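Long-range contacts in YfkN protein (Bacillus subtilis subsp. subtilis, PDB 3GVE), which belongs to the calcineurin-like phosphoesterase family and carries a manganese ion and a magnesium ion in a two-metal site: residues Q161-G166 / A208-A213; P145-E150 / V165-F170; D19-M24 / S281-Y286; G63-G68 / P91-M96. All blocks are in the same frame, centred on the assembly; numbering follows the deposited sequence.

Contact 1 of 4, residues Q161-G166 / A208-A213; sequences QKVKVG and ADVIIA
Val165 pairs with Val210 and Gly166 with Ile211 in parallel register, their two short strands only 4.7 Å apart at the closest point and 21° from exact alignment. This is the strand pair of a beta-alpha-beta crossover: between the two strands the chain runs through helix 192-205, which packs on Ile211. Gly166 sits in the middle of the bonding, its N donating to Val210 O over 2.8 Å in an almost straight bond and its O accepting from Ile212 N at 2.9 Å. At Asp209 and Val210, Lys164 O takes two donors, Asp209 N at 2.7 Å and Val210 N at 3.1 Å, so a single carbonyl grips the incoming chain twice. Among the side chains, Val165 CG1 meets Ile212 CD1 at 3.7 Å, and Val163 CG1, anti to its backbone N (chi1 -179°), reaches Val210 CG2; these four residues line one apolar face. Trp301 of strand 300-312 packs on both Val163 and Asp209. Next to the doubly bonded carbonyl, a carboxylate takes the place of a backbone acceptor: Lys164 N donates to Asp209 OD2 on its anti side, 2.9 Å away and nearly straight at 175°.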
loop_
_atom_site.group_PDB
_atom_site.type_symbol
_atom_site.label_atom_id
_atom_site.label_comp_id
_atom_site.label_asym_id
_atom_site.label_seq_id
_atom_site.Cartn_x
_atom_site.Cartn_y
_atom_site.Cartn_z
ATOM N N GLN A 161 -14.101 -41.594 -6.816
ATOM C CA GLN A 161 -12.684 -41.839 -7.047
ATOM C C GLN A 161 -11.908 -41.236 -5.883
ATOM O O GLN A 161 -11.988 -40.053 -5.621
ATOM C CB GLN A 161 -12.205 -41.235 -8.377
ATOM C CG GLN A 161 -12.921 -41.742 -9.611
ATOM C CD GLN A 161 -12.682 -43.215 -9.872
ATOM O OE1 GLN A 161 -11.761 -43.818 -9.342
ATOM N NE2 GLN A 161 -13.534 -43.798 -10.688
ATOM N N LYS A 162 -11.190 -42.077 -5.169
ATOM C CA LYS A 162 -10.331 -41.610 -4.094
ATOM C C LYS A 162 -9.047 -41.092 -4.698
ATOM O O LYS A 162 -8.354 -41.807 -5.377
ATOM C CB LYS A 162 -10.070 -42.745 -3.115
ATOM C CG LYS A 162 -11.339 -43.115 -2.391
ATOM C CD LYS A 162 -11.094 -43.976 -1.222
ATOM C CE LYS A 162 -12.178 -43.750 -0.205
ATOM N NZ LYS A 162 -13.471 -44.252 -0.699
ATOM N N VAL A 163 -8.776 -39.817 -4.448
ATOM C CA VAL A 163 -7.606 -39.124 -4.968
ATOM C C VAL A 163 -6.874 -38.441 -3.811
ATOM O O VAL A 163 -7.475 -37.703 -3.057
ATOM C CB VAL A 163 -8.015 -38.075 -6.030
ATOM C CG1 VAL A 163 -6.786 -37.354 -6.595
ATOM C CG2 VAL A 163 -8.824 -38.747 -7.144
ATOM N N LYS A 164 -5.586 -38.724 -3.664
ATOM C CA LYS A 164 -4.799 -38.111 -2.556
ATOM C C LYS A 164 -4.192 -36.800 -3.069
ATOM O O LYS A 164 -3.448 -36.784 -4.012
ATOM C CB LYS A 164 -3.745 -39.039 -2.098
ATOM C CG LYS A 164 -4.194 -40.073 -1.112
ATOM C CD LYS A 164 -3.032 -41.015 -0.661
ATOM C CE LYS A 164 -3.622 -42.202 0.155
ATOM N NZ LYS A 164 -2.509 -42.734 0.958
ATOM N N VAL A 165 -4.645 -35.717 -2.447
ATOM C CA VAL A 165 -4.188 -34.361 -2.794
ATOM C C VAL A 165 -3.214 -33.899 -1.748
ATOM O O VAL A 165 -3.510 -33.902 -0.535
ATOM C CB VAL A 165 -5.382 -33.401 -2.862
ATOM C CG1 VAL A 165 -4.970 -31.981 -3.300
ATOM C CG2 VAL A 165 -6.403 -33.942 -3.896
ATOM N N GLY A 166 -2.074 -33.452 -2.194
ATOM C CA GLY A 166 -1.038 -32.899 -1.349
ATOM C C GLY A 166 -0.890 -31.393 -1.485
ATOM O O GLY A 166 -1.053 -30.872 -2.613
ATOM N N ALA A 208 0.738 -39.164 -2.626
ATOM C CA ALA A 208 0.093 -38.025 -3.279
ATOM C C ALA A 208 -0.145 -38.298 -4.755
ATOM O O ALA A 208 0.767 -38.635 -5.463
ATOM C CB ALA A 208 0.929 -36.752 -3.103
ATOM N N ASP A 209 -1.384 -38.129 -5.191
ATOM C CA ASP A 209 -1.756 -38.251 -6.602
ATOM C C ASP A 209 -1.706 -36.907 -7.334
ATOM O O ASP A 209 -1.384 -36.846 -8.505
ATOM C CB ASP A 209 -3.163 -38.816 -6.729
ATOM C CG ASP A 209 -3.263 -40.231 -6.244
ATOM O OD1 ASP A 209 -2.440 -41.052 -6.690
ATOM O OD2 ASP A 209 -4.152 -40.486 -5.437
ATOM N N VAL A 210 -2.074 -35.846 -6.625
ATOM C CA VAL A 210 -2.099 -34.479 -7.152
ATOM C C VAL A 210 -1.372 -33.606 -6.150
ATOM O O VAL A 210 -1.631 -33.702 -4.975
ATOM C CB VAL A 210 -3.545 -33.965 -7.301
ATOM C CG1 VAL A 210 -3.560 -32.487 -7.716
ATOM C CG2 VAL A 210 -4.310 -34.818 -8.310
ATOM N N ILE A 211 -0.445 -32.788 -6.626
ATOM C CA ILE A 211 0.337 -31.926 -5.747
ATOM C C ILE A 211 0.096 -30.455 -6.108
ATOM O O ILE A 211 0.304 -30.050 -7.250
ATOM C CB ILE A 211 1.861 -32.262 -5.809
ATOM C CG1 ILE A 211 2.139 -33.638 -5.171
ATOM C CG2 ILE A 211 2.678 -31.170 -5.105
ATOM C CD1 ILE A 211 3.574 -34.105 -5.294
ATOM N N ILE A 212 -0.335 -29.679 -5.103
ATOM C CA ILE A 212 -0.645 -28.211 -5.296
ATOM C C ILE A 212 0.386 -27.444 -4.530
ATOM O O ILE A 212 0.583 -27.657 -3.309
ATOM C CB ILE A 212 -2.054 -27.917 -4.795
ATOM C CG1 ILE A 212 -3.091 -28.721 -5.613
ATOM C CG2 ILE A 212 -2.309 -26.419 -4.962
ATOM C CD1 ILE A 212 -4.450 -28.759 -4.985
ATOM N N ALA A 213 1.117 -26.582 -5.235
ATOM C CA ALA A 213 2.088 -25.713 -4.582
ATOM C C ALA A 213 1.466 -24.379 -4.224
ATOM O O ALA A 213 0.989 -23.675 -5.170
ATOM C CB ALA A 213 3.275 -25.480 -5.551
#

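Contact 2 of 4, residues P145-E150 / V165-F170; sequences PYVINE and VGYIGF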
loop_
_atom_site.group_PDB
_atom_site.type_symbol
_atom_site.label_atom_id
_atom_site.label_comp_id
_atom_site.label_asym_id
_atom_site.label_seq_id
_atom_site.Cartn_x
_atom_site.Cartn_y
_atom_site.Cartn_z
ATOM N N PRO A 145 5.496 -29.426 6.719
ATOM C CA PRO A 145 6.042 -29.194 5.377
ATOM C C PRO A 145 5.066 -29.422 4.240
ATOM O O PRO A 145 5.179 -28.703 3.189
ATOM C CB PRO A 145 7.257 -30.113 5.295
ATOM C CG PRO A 145 6.860 -31.259 6.164
ATOM C CD PRO A 145 6.106 -30.610 7.370
ATOM N N TYR A 146 4.126 -30.318 4.425
ATOM C CA TYR A 146 3.138 -30.631 3.417
ATOM C C TYR A 146 2.081 -31.447 4.137
ATOM O O TYR A 146 2.322 -31.881 5.250
ATOM C CB TYR A 146 3.762 -31.428 2.259
ATOM C CG TYR A 146 4.190 -32.830 2.645
ATOM C CD1 TYR A 146 3.281 -33.868 2.657
ATOM C CD2 TYR A 146 5.499 -33.109 3.005
ATOM C CE1 TYR A 146 3.656 -35.159 3.018
ATOM C CE2 TYR A 146 5.878 -34.401 3.368
ATOM C CZ TYR A 146 4.948 -35.411 3.368
ATOM O OH TYR A 146 5.315 -36.690 3.732
ATOM N N VAL A 147 0.955 -31.603 3.446
ATOM C CA VAL A 147 -0.132 -32.506 3.954
ATOM C C VAL A 147 -0.676 -33.198 2.746
ATOM O O VAL A 147 -0.653 -32.656 1.627
ATOM C CB VAL A 147 -1.200 -31.729 4.744
ATOM C CG1 VAL A 147 -0.630 -31.087 5.978
ATOM C CG2 VAL A 147 -1.929 -30.802 3.862
ATOM N N ILE A 148 -1.153 -34.356 2.961
ATOM C CA ILE A 148 -1.872 -35.149 1.967
ATOM C C ILE A 148 -3.223 -35.585 2.525
ATOM O O ILE A 148 -3.287 -36.150 3.595
ATOM C CB ILE A 148 -1.050 -36.391 1.542
ATOM C CG1 ILE A 148 0.279 -35.966 0.941
ATOM C CG2 ILE A 148 -1.807 -37.228 0.538
ATOM C CD1 ILE A 148 1.280 -37.105 0.837
ATOM N N ASN A 149 -4.288 -35.289 1.789
ATOM C CA ASN A 149 -5.653 -35.638 2.172
ATOM C C ASN A 149 -6.242 -36.524 1.097
ATOM O O ASN A 149 -6.188 -36.200 -0.071
ATOM C CB ASN A 149 -6.537 -34.396 2.282
ATOM C CG ASN A 149 -6.042 -33.412 3.281
ATOM O OD1 ASN A 149 -5.561 -33.783 4.325
ATOM N ND2 ASN A 149 -6.158 -32.135 2.957
ATOM N N GLU A 150 -6.795 -37.653 1.507
ATOM C CA GLU A 150 -7.498 -38.505 0.576
ATOM C C GLU A 150 -8.905 -37.945 0.398
ATOM O O GLU A 150 -9.673 -37.873 1.337
ATOM C CB GLU A 150 -7.548 -39.945 1.065
ATOM C CG GLU A 150 -8.157 -40.879 0.030
ATOM C CD GLU A 150 -8.114 -42.329 0.457
ATOM O OE1 GLU A 150 -7.497 -43.127 -0.256
ATOM O OE2 GLU A 150 -8.706 -42.650 1.494
ATOM N N VAL A 165 -4.645 -35.717 -2.447
ATOM C CA VAL A 165 -4.188 -34.361 -2.794
ATOM C C VAL A 165 -3.214 -33.899 -1.748
ATOM O O VAL A 165 -3.510 -33.902 -0.535
ATOM C CB VAL A 165 -5.382 -33.401 -2.862
ATOM C CG1 VAL A 165 -4.970 -31.981 -3.300
ATOM C CG2 VAL A 165 -6.403 -33.942 -3.896
ATOM N N GLY A 166 -2.074 -33.452 -2.194
ATOM C CA GLY A 166 -1.038 -32.899 -1.349
ATOM C C GLY A 166 -0.890 -31.393 -1.485
ATOM O O GLY A 166 -1.053 -30.872 -2.613
ATOM N N TYR A 167 -0.592 -30.704 -0.412
ATOM C CA TYR A 167 -0.301 -29.289 -0.479
ATOM C C TYR A 167 1.094 -29.087 0.073
ATOM O O TYR A 167 1.435 -29.625 1.110
ATOM C CB TYR A 167 -1.292 -28.501 0.369
ATOM C CG TYR A 167 -2.754 -28.737 0.026
ATOM C CD1 TYR A 167 -3.413 -27.963 -0.918
ATOM C CD2 TYR A 167 -3.474 -29.733 0.673
ATOM C CE1 TYR A 167 -4.752 -28.191 -1.214
ATOM C CE2 TYR A 167 -4.808 -29.953 0.391
ATOM C CZ TYR A 167 -5.441 -29.181 -0.549
ATOM O OH TYR A 167 -6.774 -29.409 -0.817
ATOM N N ILE A 168 1.864 -28.268 -0.622
ATOM C CA ILE A 168 3.188 -27.854 -0.175
ATOM C C ILE A 168 3.272 -26.342 -0.337
ATOM O O ILE A 168 2.705 -25.791 -1.256
ATOM C CB ILE A 168 4.311 -28.566 -0.990
ATOM C CG1 ILE A 168 5.705 -28.220 -0.439
ATOM C CG2 ILE A 168 4.210 -28.254 -2.497
ATOM C CD1 ILE A 168 6.845 -29.106 -1.013
ATOM N N GLY A 169 3.984 -25.681 0.559
ATOM C CA GLY A 169 4.080 -24.224 0.506
ATOM C C GLY A 169 5.508 -23.720 0.602
ATOM O O GLY A 169 6.351 -24.358 1.179
ATOM N N PHE A 170 5.732 -22.542 0.037
ATOM C CA PHE A 170 7.042 -21.877 -0.010
ATOM C C PHE A 170 6.940 -20.385 0.258
ATOM O O PHE A 170 5.982 -19.750 -0.143
ATOM C CB PHE A 170 7.710 -22.069 -1.383
ATOM C CG PHE A 170 7.684 -23.476 -1.863
ATOM C CD1 PHE A 170 8.577 -24.415 -1.371
ATOM C CD2 PHE A 170 6.751 -23.868 -2.788
ATOM C CE1 PHE A 170 8.534 -25.721 -1.811
ATOM C CE2 PHE A 170 6.706 -25.172 -3.239
ATOM C CZ PHE A 170 7.604 -26.107 -2.743
#
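Ile148 and Gly166 come within 4.1 Å, CA to CA, and mark the tight part of this antiparallel pair, whose strands run at 163° to each other. Gly166 CA makes a CA-H...O contact of 3.0 Å with Val147 O, and Ile148 CG1 packs on that same CA; a CB on Gly166 would lie 3.5 Å from Ile148 CG1. One hydrogen-bonded pair flanks this non-hydrogen-bonded one on each side. Val147 and Tyr167 exchange both their bonds, with Tyr167 N 2.8 Å from Val147 O; Asn149 and Val165 do likewise, with Asn149 N also 2.8 Å from Val165 O. The Tyr167 ring turns its edge to strand 146-154, and Tyr167 also packs on Leu58 and Val60 of strand 57-61. Pro145 O, buried beside Ile168 CG1 at 3.7 Å, has no polar partner in the model. Other groups leave the partner strand. Tyr146 CG sits between the backbone N and the carbonyl carbon (chi1 68°), and the ring goes on to Thr199 and Met203 of helix 192-205. On the solvent side, Glu150 is exposed and points away. The whole is a beta hairpin whose second strand, 160-170, pairs in parallel with 210-215 along its other edge.

Contact 3 of 4, residues D19-M24 / S281-Y286; sequences DIHANM and SSWGKY. With MN (manganese (II) ion), chain C.
Part of the manganese site of this calcineurin-like fold is built here: Asp19 and His21, the Asp-x-His motif of the family, bind the ion from a loop that Ser282 and Trp283 press against. Asp19 OD1 lies 2.1 Å from manganese and His21 NE2 2.2 Å; Asp64, His251 and two waters complete the shell. Each loop makes a type I' turn, Ile20 to Asn23 on one side and Ser282 to Lys285 on the other. The direct bond between them is short: Trp283 N donates to Asp19 O at 2.7 Å, coming from above the carbonyl plane, 46° out of it. A water also joins the loops, giving one hydrogen to Asp19 OD2 (2.9 Å) and one to Ser281 O (2.8 Å). The amide end of Asn23 lies over one face of the Trp283 indole, the two planes 44° apart. The His21 ring and the same indole meet rim to rim with planes at 67°, and His21 CB lies 3.8 Å from Trp283 NE1. Phe38 adds an edge-to-face contact to that tryptophan. Both oxygens of the Asp19 carboxylate are therefore committed, OD1 to manganese and OD2 to the water and to His249 N, which should fix the rotation of the group. Likewise His21 ND1 bonds to Gln67 O, leaving NE2 for the metal, consistent with a second shell that orients both ligands.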
loop_
_atom_site.group_PDB
_atom_site.type_symbol
_atom_site.label_atom_id
_atom_site.label_comp_id
_atom_site.label_asym_id
_atom_site.label_seq_id
_atom_site.Cartn_x
_atom_site.Cartn_y
_atom_site.Cartn_z
ATOM N N ASP A 19 -2.352 -12.718 -0.960
ATOM C CA ASP A 19 -2.035 -11.342 -0.595
ATOM C C ASP A 19 -3.282 -10.547 -0.166
ATOM O O ASP A 19 -3.445 -9.387 -0.479
ATOM C CB ASP A 19 -1.245 -10.646 -1.723
ATOM C CG ASP A 19 0.129 -11.260 -1.922
ATOM O OD1 ASP A 19 1.086 -10.784 -1.275
ATOM O OD2 ASP A 19 0.240 -12.220 -2.719
ATOM N N ILE A 20 -4.146 -11.154 0.669
ATOM C CA ILE A 20 -5.397 -10.548 1.154
ATOM C C ILE A 20 -5.059 -9.392 2.095
ATOM O O ILE A 20 -5.780 -8.387 2.125
ATOM C CB ILE A 20 -6.274 -11.639 1.842
ATOM C CG1 ILE A 20 -6.858 -12.567 0.818
ATOM C CG2 ILE A 20 -7.381 -10.991 2.632
ATOM C CD1 ILE A 20 -7.736 -12.077 -0.086
ATOM N N HIS A 21 -3.985 -9.541 2.847
ATOM C CA HIS A 21 -3.399 -8.508 3.697
ATOM C C HIS A 21 -4.435 -7.967 4.695
ATOM O O HIS A 21 -4.577 -6.768 4.892
ATOM C CB HIS A 21 -2.761 -7.394 2.840
ATOM C CG HIS A 21 -1.392 -7.737 2.334
ATOM N ND1 HIS A 21 -0.307 -7.858 3.168
ATOM C CD2 HIS A 21 -0.939 -8.008 1.087
ATOM C CE1 HIS A 21 0.758 -8.175 2.455
ATOM N NE2 HIS A 21 0.405 -8.281 1.190
ATOM N N ALA A 22 -5.159 -8.897 5.309
ATOM C CA ALA A 22 -6.104 -8.607 6.414
ATOM C C ALA A 22 -7.328 -7.795 6.000
ATOM O O ALA A 22 -8.091 -7.343 6.833
ATOM C CB ALA A 22 -5.389 -7.937 7.607
ATOM N N ASN A 23 -7.512 -7.642 4.699
ATOM C CA ASN A 23 -8.711 -6.987 4.170
ATOM C C ASN A 23 -9.905 -7.949 4.130
ATOM O O ASN A 23 -10.220 -8.529 3.105
ATOM C CB ASN A 23 -8.429 -6.379 2.783
ATOM C CG ASN A 23 -7.342 -5.313 2.821
ATOM O OD1 ASN A 23 -6.267 -5.477 2.266
ATOM N ND2 ASN A 23 -7.614 -4.244 3.490
HETATM N N MSE A 24 -10.550 -8.085 5.283
HETATM C CA MSE A 24 -11.729 -8.937 5.460
HETATM C C MSE A 24 -12.954 -8.260 4.861
HETATM O O MSE A 24 -13.615 -8.806 4.007
HETATM C CB MSE A 24 -11.959 -9.220 6.947
HETATM C CG MSE A 24 -10.815 -10.040 7.575
HETATM SE SE MSE A 24 -10.652 -11.845 6.878
HETATM C CE MSE A 24 -9.110 -11.538 5.661
ATOM N N SER A 281 -3.864 -11.222 -8.159
ATOM C CA SER A 281 -3.740 -9.829 -7.729
ATOM C C SER A 281 -3.413 -9.747 -6.226
ATOM O O SER A 281 -2.566 -10.470 -5.734
ATOM C CB SER A 281 -5.033 -9.060 -8.095
ATOM O OG SER A 281 -4.854 -7.663 -7.906
ATOM N N SER A 282 -4.062 -8.830 -5.528
ATOM C CA SER A 282 -3.876 -8.665 -4.093
ATOM C C SER A 282 -5.190 -8.162 -3.491
ATOM O O SER A 282 -6.074 -7.729 -4.201
ATOM C CB SER A 282 -2.720 -7.711 -3.792
ATOM O OG SER A 282 -3.010 -6.417 -4.265
ATOM N N TRP A 283 -5.306 -8.287 -2.177
ATOM C CA TRP A 283 -6.413 -7.740 -1.385
ATOM C C TRP A 283 -7.790 -8.319 -1.725
ATOM O O TRP A 283 -8.806 -7.730 -1.408
ATOM C CB TRP A 283 -6.446 -6.199 -1.489
ATOM C CG TRP A 283 -5.268 -5.496 -0.898
ATOM C CD1 TRP A 283 -4.075 -6.016 -0.568
ATOM C CD2 TRP A 283 -5.208 -4.102 -0.580
ATOM N NE1 TRP A 283 -3.253 -5.029 -0.047
ATOM C CE2 TRP A 283 -3.935 -3.844 -0.049
ATOM C CE3 TRP A 283 -6.116 -3.051 -0.699
ATOM C CZ2 TRP A 283 -3.539 -2.568 0.378
ATOM C CZ3 TRP A 283 -5.727 -1.792 -0.277
ATOM C CH2 TRP A 283 -4.453 -1.566 0.257
ATOM N N GLY A 284 -7.804 -9.470 -2.381
ATOM C CA GLY A 284 -9.046 -10.098 -2.785
ATOM C C GLY A 284 -9.661 -9.537 -4.052
ATOM O O GLY A 284 -10.799 -9.799 -4.327
ATOM N N LYS A 285 -8.896 -8.789 -4.840
ATOM C CA LYS A 285 -9.415 -8.188 -6.077
ATOM C C LYS A 285 -9.748 -9.185 -7.201
ATOM O O LYS A 285 -10.525 -8.889 -8.090
ATOM C CB LYS A 285 -8.457 -7.099 -6.586
ATOM C CG LYS A 285 -8.369 -5.872 -5.658
ATOM C CD LYS A 285 -7.251 -4.915 -6.085
ATOM C CE LYS A 285 -7.114 -3.714 -5.143
ATOM N NZ LYS A 285 -6.008 -2.837 -5.625
ATOM N N TYR A 286 -9.152 -10.367 -7.123
ATOM C CA TYR A 286 -9.377 -11.452 -8.066
ATOM C C TYR A 286 -9.397 -12.760 -7.279
ATOM O O TYR A 286 -8.816 -12.843 -6.201
ATOM C CB TYR A 286 -8.241 -11.517 -9.082
ATOM C CG TYR A 286 -8.296 -10.504 -10.194
ATOM C CD1 TYR A 286 -8.651 -10.884 -11.473
ATOM C CD2 TYR A 286 -7.967 -9.182 -9.972
ATOM C CE1 TYR A 286 -8.689 -9.956 -12.515
ATOM C CE2 TYR A 286 -8.005 -8.254 -11.005
ATOM C CZ TYR A 286 -8.365 -8.654 -12.259
ATOM O OH TYR A 286 -8.402 -7.730 -13.283
HETATM MN MN MN C . 1.875 -9.021 -0.323
HETATM O O HOH W 1 0.126 -11.346 -5.468
HETATM O O HOH W 2 3.836 -9.326 -1.279
HETATM O O HOH W 3 3.114 -7.335 0.492
#

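Contact 4 of 4, residues G63-G68 / P91-M96; sequences GDLIQG and PIISVM. With MN (manganese (II) ion), chain C; MG (magnesium ion), chain D.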
loop_
_atom_site.group_PDB
_atom_site.type_symbol
_atom_site.label_atom_id
_atom_site.label_comp_id
_atom_site.label_asym_id
_atom_site.label_seq_id
_atom_site.Cartn_x
_atom_site.Cartn_y
_atom_site.Cartn_z
ATOM N N GLY A 63 -1.026 -16.942 1.362
ATOM C CA GLY A 63 -0.218 -16.170 2.295
ATOM C C GLY A 63 -0.275 -14.660 2.105
ATOM O O GLY A 63 -0.987 -14.161 1.251
ATOM N N ASP A 64 0.492 -13.941 2.921
ATOM C CA ASP A 64 0.340 -12.479 3.122
ATOM C C ASP A 64 -1.136 -12.186 3.459
ATOM O O ASP A 64 -1.809 -11.385 2.822
ATOM C CB ASP A 64 0.843 -11.661 1.915
ATOM C CG ASP A 64 2.306 -11.297 2.025
ATOM O OD1 ASP A 64 2.987 -11.872 2.898
ATOM O OD2 ASP A 64 2.751 -10.458 1.208
ATOM N N LEU A 65 -1.607 -12.883 4.485
ATOM C CA LEU A 65 -3.013 -12.929 4.886
ATOM C C LEU A 65 -3.337 -12.135 6.162
ATOM O O LEU A 65 -4.326 -11.433 6.208
ATOM C CB LEU A 65 -3.423 -14.393 5.078
ATOM C CG LEU A 65 -4.787 -14.631 5.729
ATOM C CD1 LEU A 65 -5.891 -14.192 4.802
ATOM C CD2 LEU A 65 -4.943 -16.128 6.104
ATOM N N ILE A 66 -2.507 -12.274 7.187
ATOM C CA ILE A 66 -2.861 -11.800 8.516
ATOM C C ILE A 66 -2.349 -10.412 8.872
ATOM O O ILE A 66 -2.636 -9.910 9.950
ATOM C CB ILE A 66 -2.395 -12.805 9.602
ATOM C CG1 ILE A 66 -0.862 -12.792 9.742
ATOM C CG2 ILE A 66 -2.939 -14.198 9.307
ATOM C CD1 ILE A 66 -0.332 -13.678 10.870
ATOM N N GLN A 67 -1.595 -9.798 7.974
ATOM C CA GLN A 67 -0.956 -8.511 8.232
ATOM C C GLN A 67 -1.191 -7.557 7.077
ATOM O O GLN A 67 -1.270 -7.966 5.939
ATOM C CB GLN A 67 0.551 -8.726 8.395
ATOM C CG GLN A 67 1.317 -7.487 8.863
ATOM C CD GLN A 67 1.673 -6.492 7.754
ATOM O OE1 GLN A 67 1.939 -5.325 8.027
ATOM N NE2 GLN A 67 1.707 -6.949 6.539
ATOM N N GLY A 68 -1.292 -6.276 7.389
ATOM C CA GLY A 68 -1.289 -5.248 6.365
ATOM C C GLY A 68 -2.144 -4.026 6.632
ATOM O O GLY A 68 -1.892 -2.963 6.106
ATOM N N PRO A 91 -8.984 -13.741 14.544
ATOM C CA PRO A 91 -10.225 -13.402 13.830
ATOM C C PRO A 91 -10.144 -13.600 12.309
ATOM O O PRO A 91 -11.124 -13.974 11.711
ATOM C CB PRO A 91 -10.433 -11.928 14.187
ATOM C CG PRO A 91 -9.853 -11.816 15.522
ATOM C CD PRO A 91 -8.613 -12.673 15.487
ATOM N N ILE A 92 -8.984 -13.370 11.706
ATOM C CA ILE A 92 -8.842 -13.632 10.277
ATOM C C ILE A 92 -8.970 -15.141 9.987
ATOM O O ILE A 92 -9.645 -15.560 9.058
ATOM C CB ILE A 92 -7.530 -13.059 9.733
ATOM C CG1 ILE A 92 -7.623 -11.530 9.721
ATOM C CG2 ILE A 92 -7.235 -13.619 8.342
ATOM C CD1 ILE A 92 -6.323 -10.840 9.375
ATOM N N ILE A 93 -8.316 -15.943 10.813
ATOM C CA ILE A 93 -8.435 -17.392 10.722
ATOM C C ILE A 93 -9.883 -17.867 10.938
ATOM O O ILE A 93 -10.328 -18.777 10.271
ATOM C CB ILE A 93 -7.440 -18.101 11.675
ATOM C CG1 ILE A 93 -5.983 -17.745 11.293
ATOM C CG2 ILE A 93 -7.661 -19.633 11.678
ATOM C CD1 ILE A 93 -5.576 -18.157 9.850
ATOM N N SER A 94 -10.622 -17.233 11.847
ATOM C CA SER A 94 -12.078 -17.559 11.977
ATOM C C SER A 94 -12.825 -17.379 10.692
ATOM O O SER A 94 -13.709 -18.185 10.390
ATOM C CB SER A 94 -12.735 -16.726 13.054
ATOM O OG SER A 94 -12.082 -16.875 14.303
ATOM N N VAL A 95 -12.500 -16.335 9.932
ATOM C CA VAL A 95 -13.147 -16.151 8.618
ATOM C C VAL A 95 -12.802 -17.290 7.649
ATOM O O VAL A 95 -13.633 -17.849 6.955
ATOM C CB VAL A 95 -12.768 -14.783 7.978
ATOM C CG1 VAL A 95 -13.303 -14.656 6.598
ATOM C CG2 VAL A 95 -13.343 -13.630 8.860
HETATM N N MSE A 96 -11.519 -17.643 7.612
HETATM C CA MSE A 96 -11.027 -18.722 6.740
HETATM C C MSE A 96 -11.672 -20.084 7.088
HETATM O O MSE A 96 -11.984 -20.873 6.235
HETATM C CB MSE A 96 -9.489 -18.845 6.794
HETATM C CG MSE A 96 -8.716 -17.524 6.626
HETATM SE SE MSE A 96 -9.234 -16.397 5.116
HETATM C CE MSE A 96 -8.061 -17.165 3.736
HETATM MN MN MN C . 1.875 -9.021 -0.323
HETATM MG MG MG D . 4.683 -11.241 -0.025
HETATM O O HOH W 2 3.836 -9.326 -1.279
HETATM O O HOH W 3 3.114 -7.335 0.492
#
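Leu65 pushes its branched end against Ile92 and Met96 of helix 91-98, directly after the Gly-Asp pair, Gly63 and Asp64, of the metallophosphoesterase fold. Asp64 itself looks the other way, to the metals: its OD2 bridges manganese at 2.3 Å and magnesium at 2.4 Å, with a water also shared between the two ions. The 63-68 loop thus has a polar side at the metal site and an apolar one on the helix. Leu65 carries the apolar side. Its CG stands anti to the backbone N (chi1 170°), and from there the two methyls spread over the helix. CG itself meets Ile92 CG2 at 3.7 Å, the two side chains lying alongside and running opposite ways. CD2 looks more loosely to Ile93 CD1, at 4.3 Å. Met96, modelled as selenomethionine, comes tip to tip with the leucine: its chain bends so that CE finishes 3.8 Å from Leu65 CD1, with SE only slightly farther. Ile92, Ile93 and Met96 occupy one side of the first helical turns. Glu110 OE1 accepts from Asp64 N and OE2 from Leu65 N, so the backbone between metal ligand and apolar anchor is held as well. Ile66 contributes mainly its backbone, its side chain leading off to Thr121 of helix 115-123. Ile92 CD1 stands anti to its own CA (chi2 172°), which sets it 3.7 Å from Ile66 CA.

How the contacts relate
Contacts 1 and 2 share Val165 and Gly166 and are neighbours in one sheet, where strand 160-170 pairs antiparallel on one edge and parallel on the other; backbone bonds dominate both. Contact 1 is mostly buried, whereas contact 2 is only partly so. Contacts 3 and 4, both buried, lie around the metals, their centres about 10 Å apart and 20 Å or more from those of the sheet pair. They meet directly: His21 N is 2.9 Å from Asp64 O, and the loops 19-24 and 63-68 both bind manganese. Their chemistry divides the work, with contact 3 joining loops by polar and aromatic contacts and contact 4 fixing its loop to a helix by apolar packing alone.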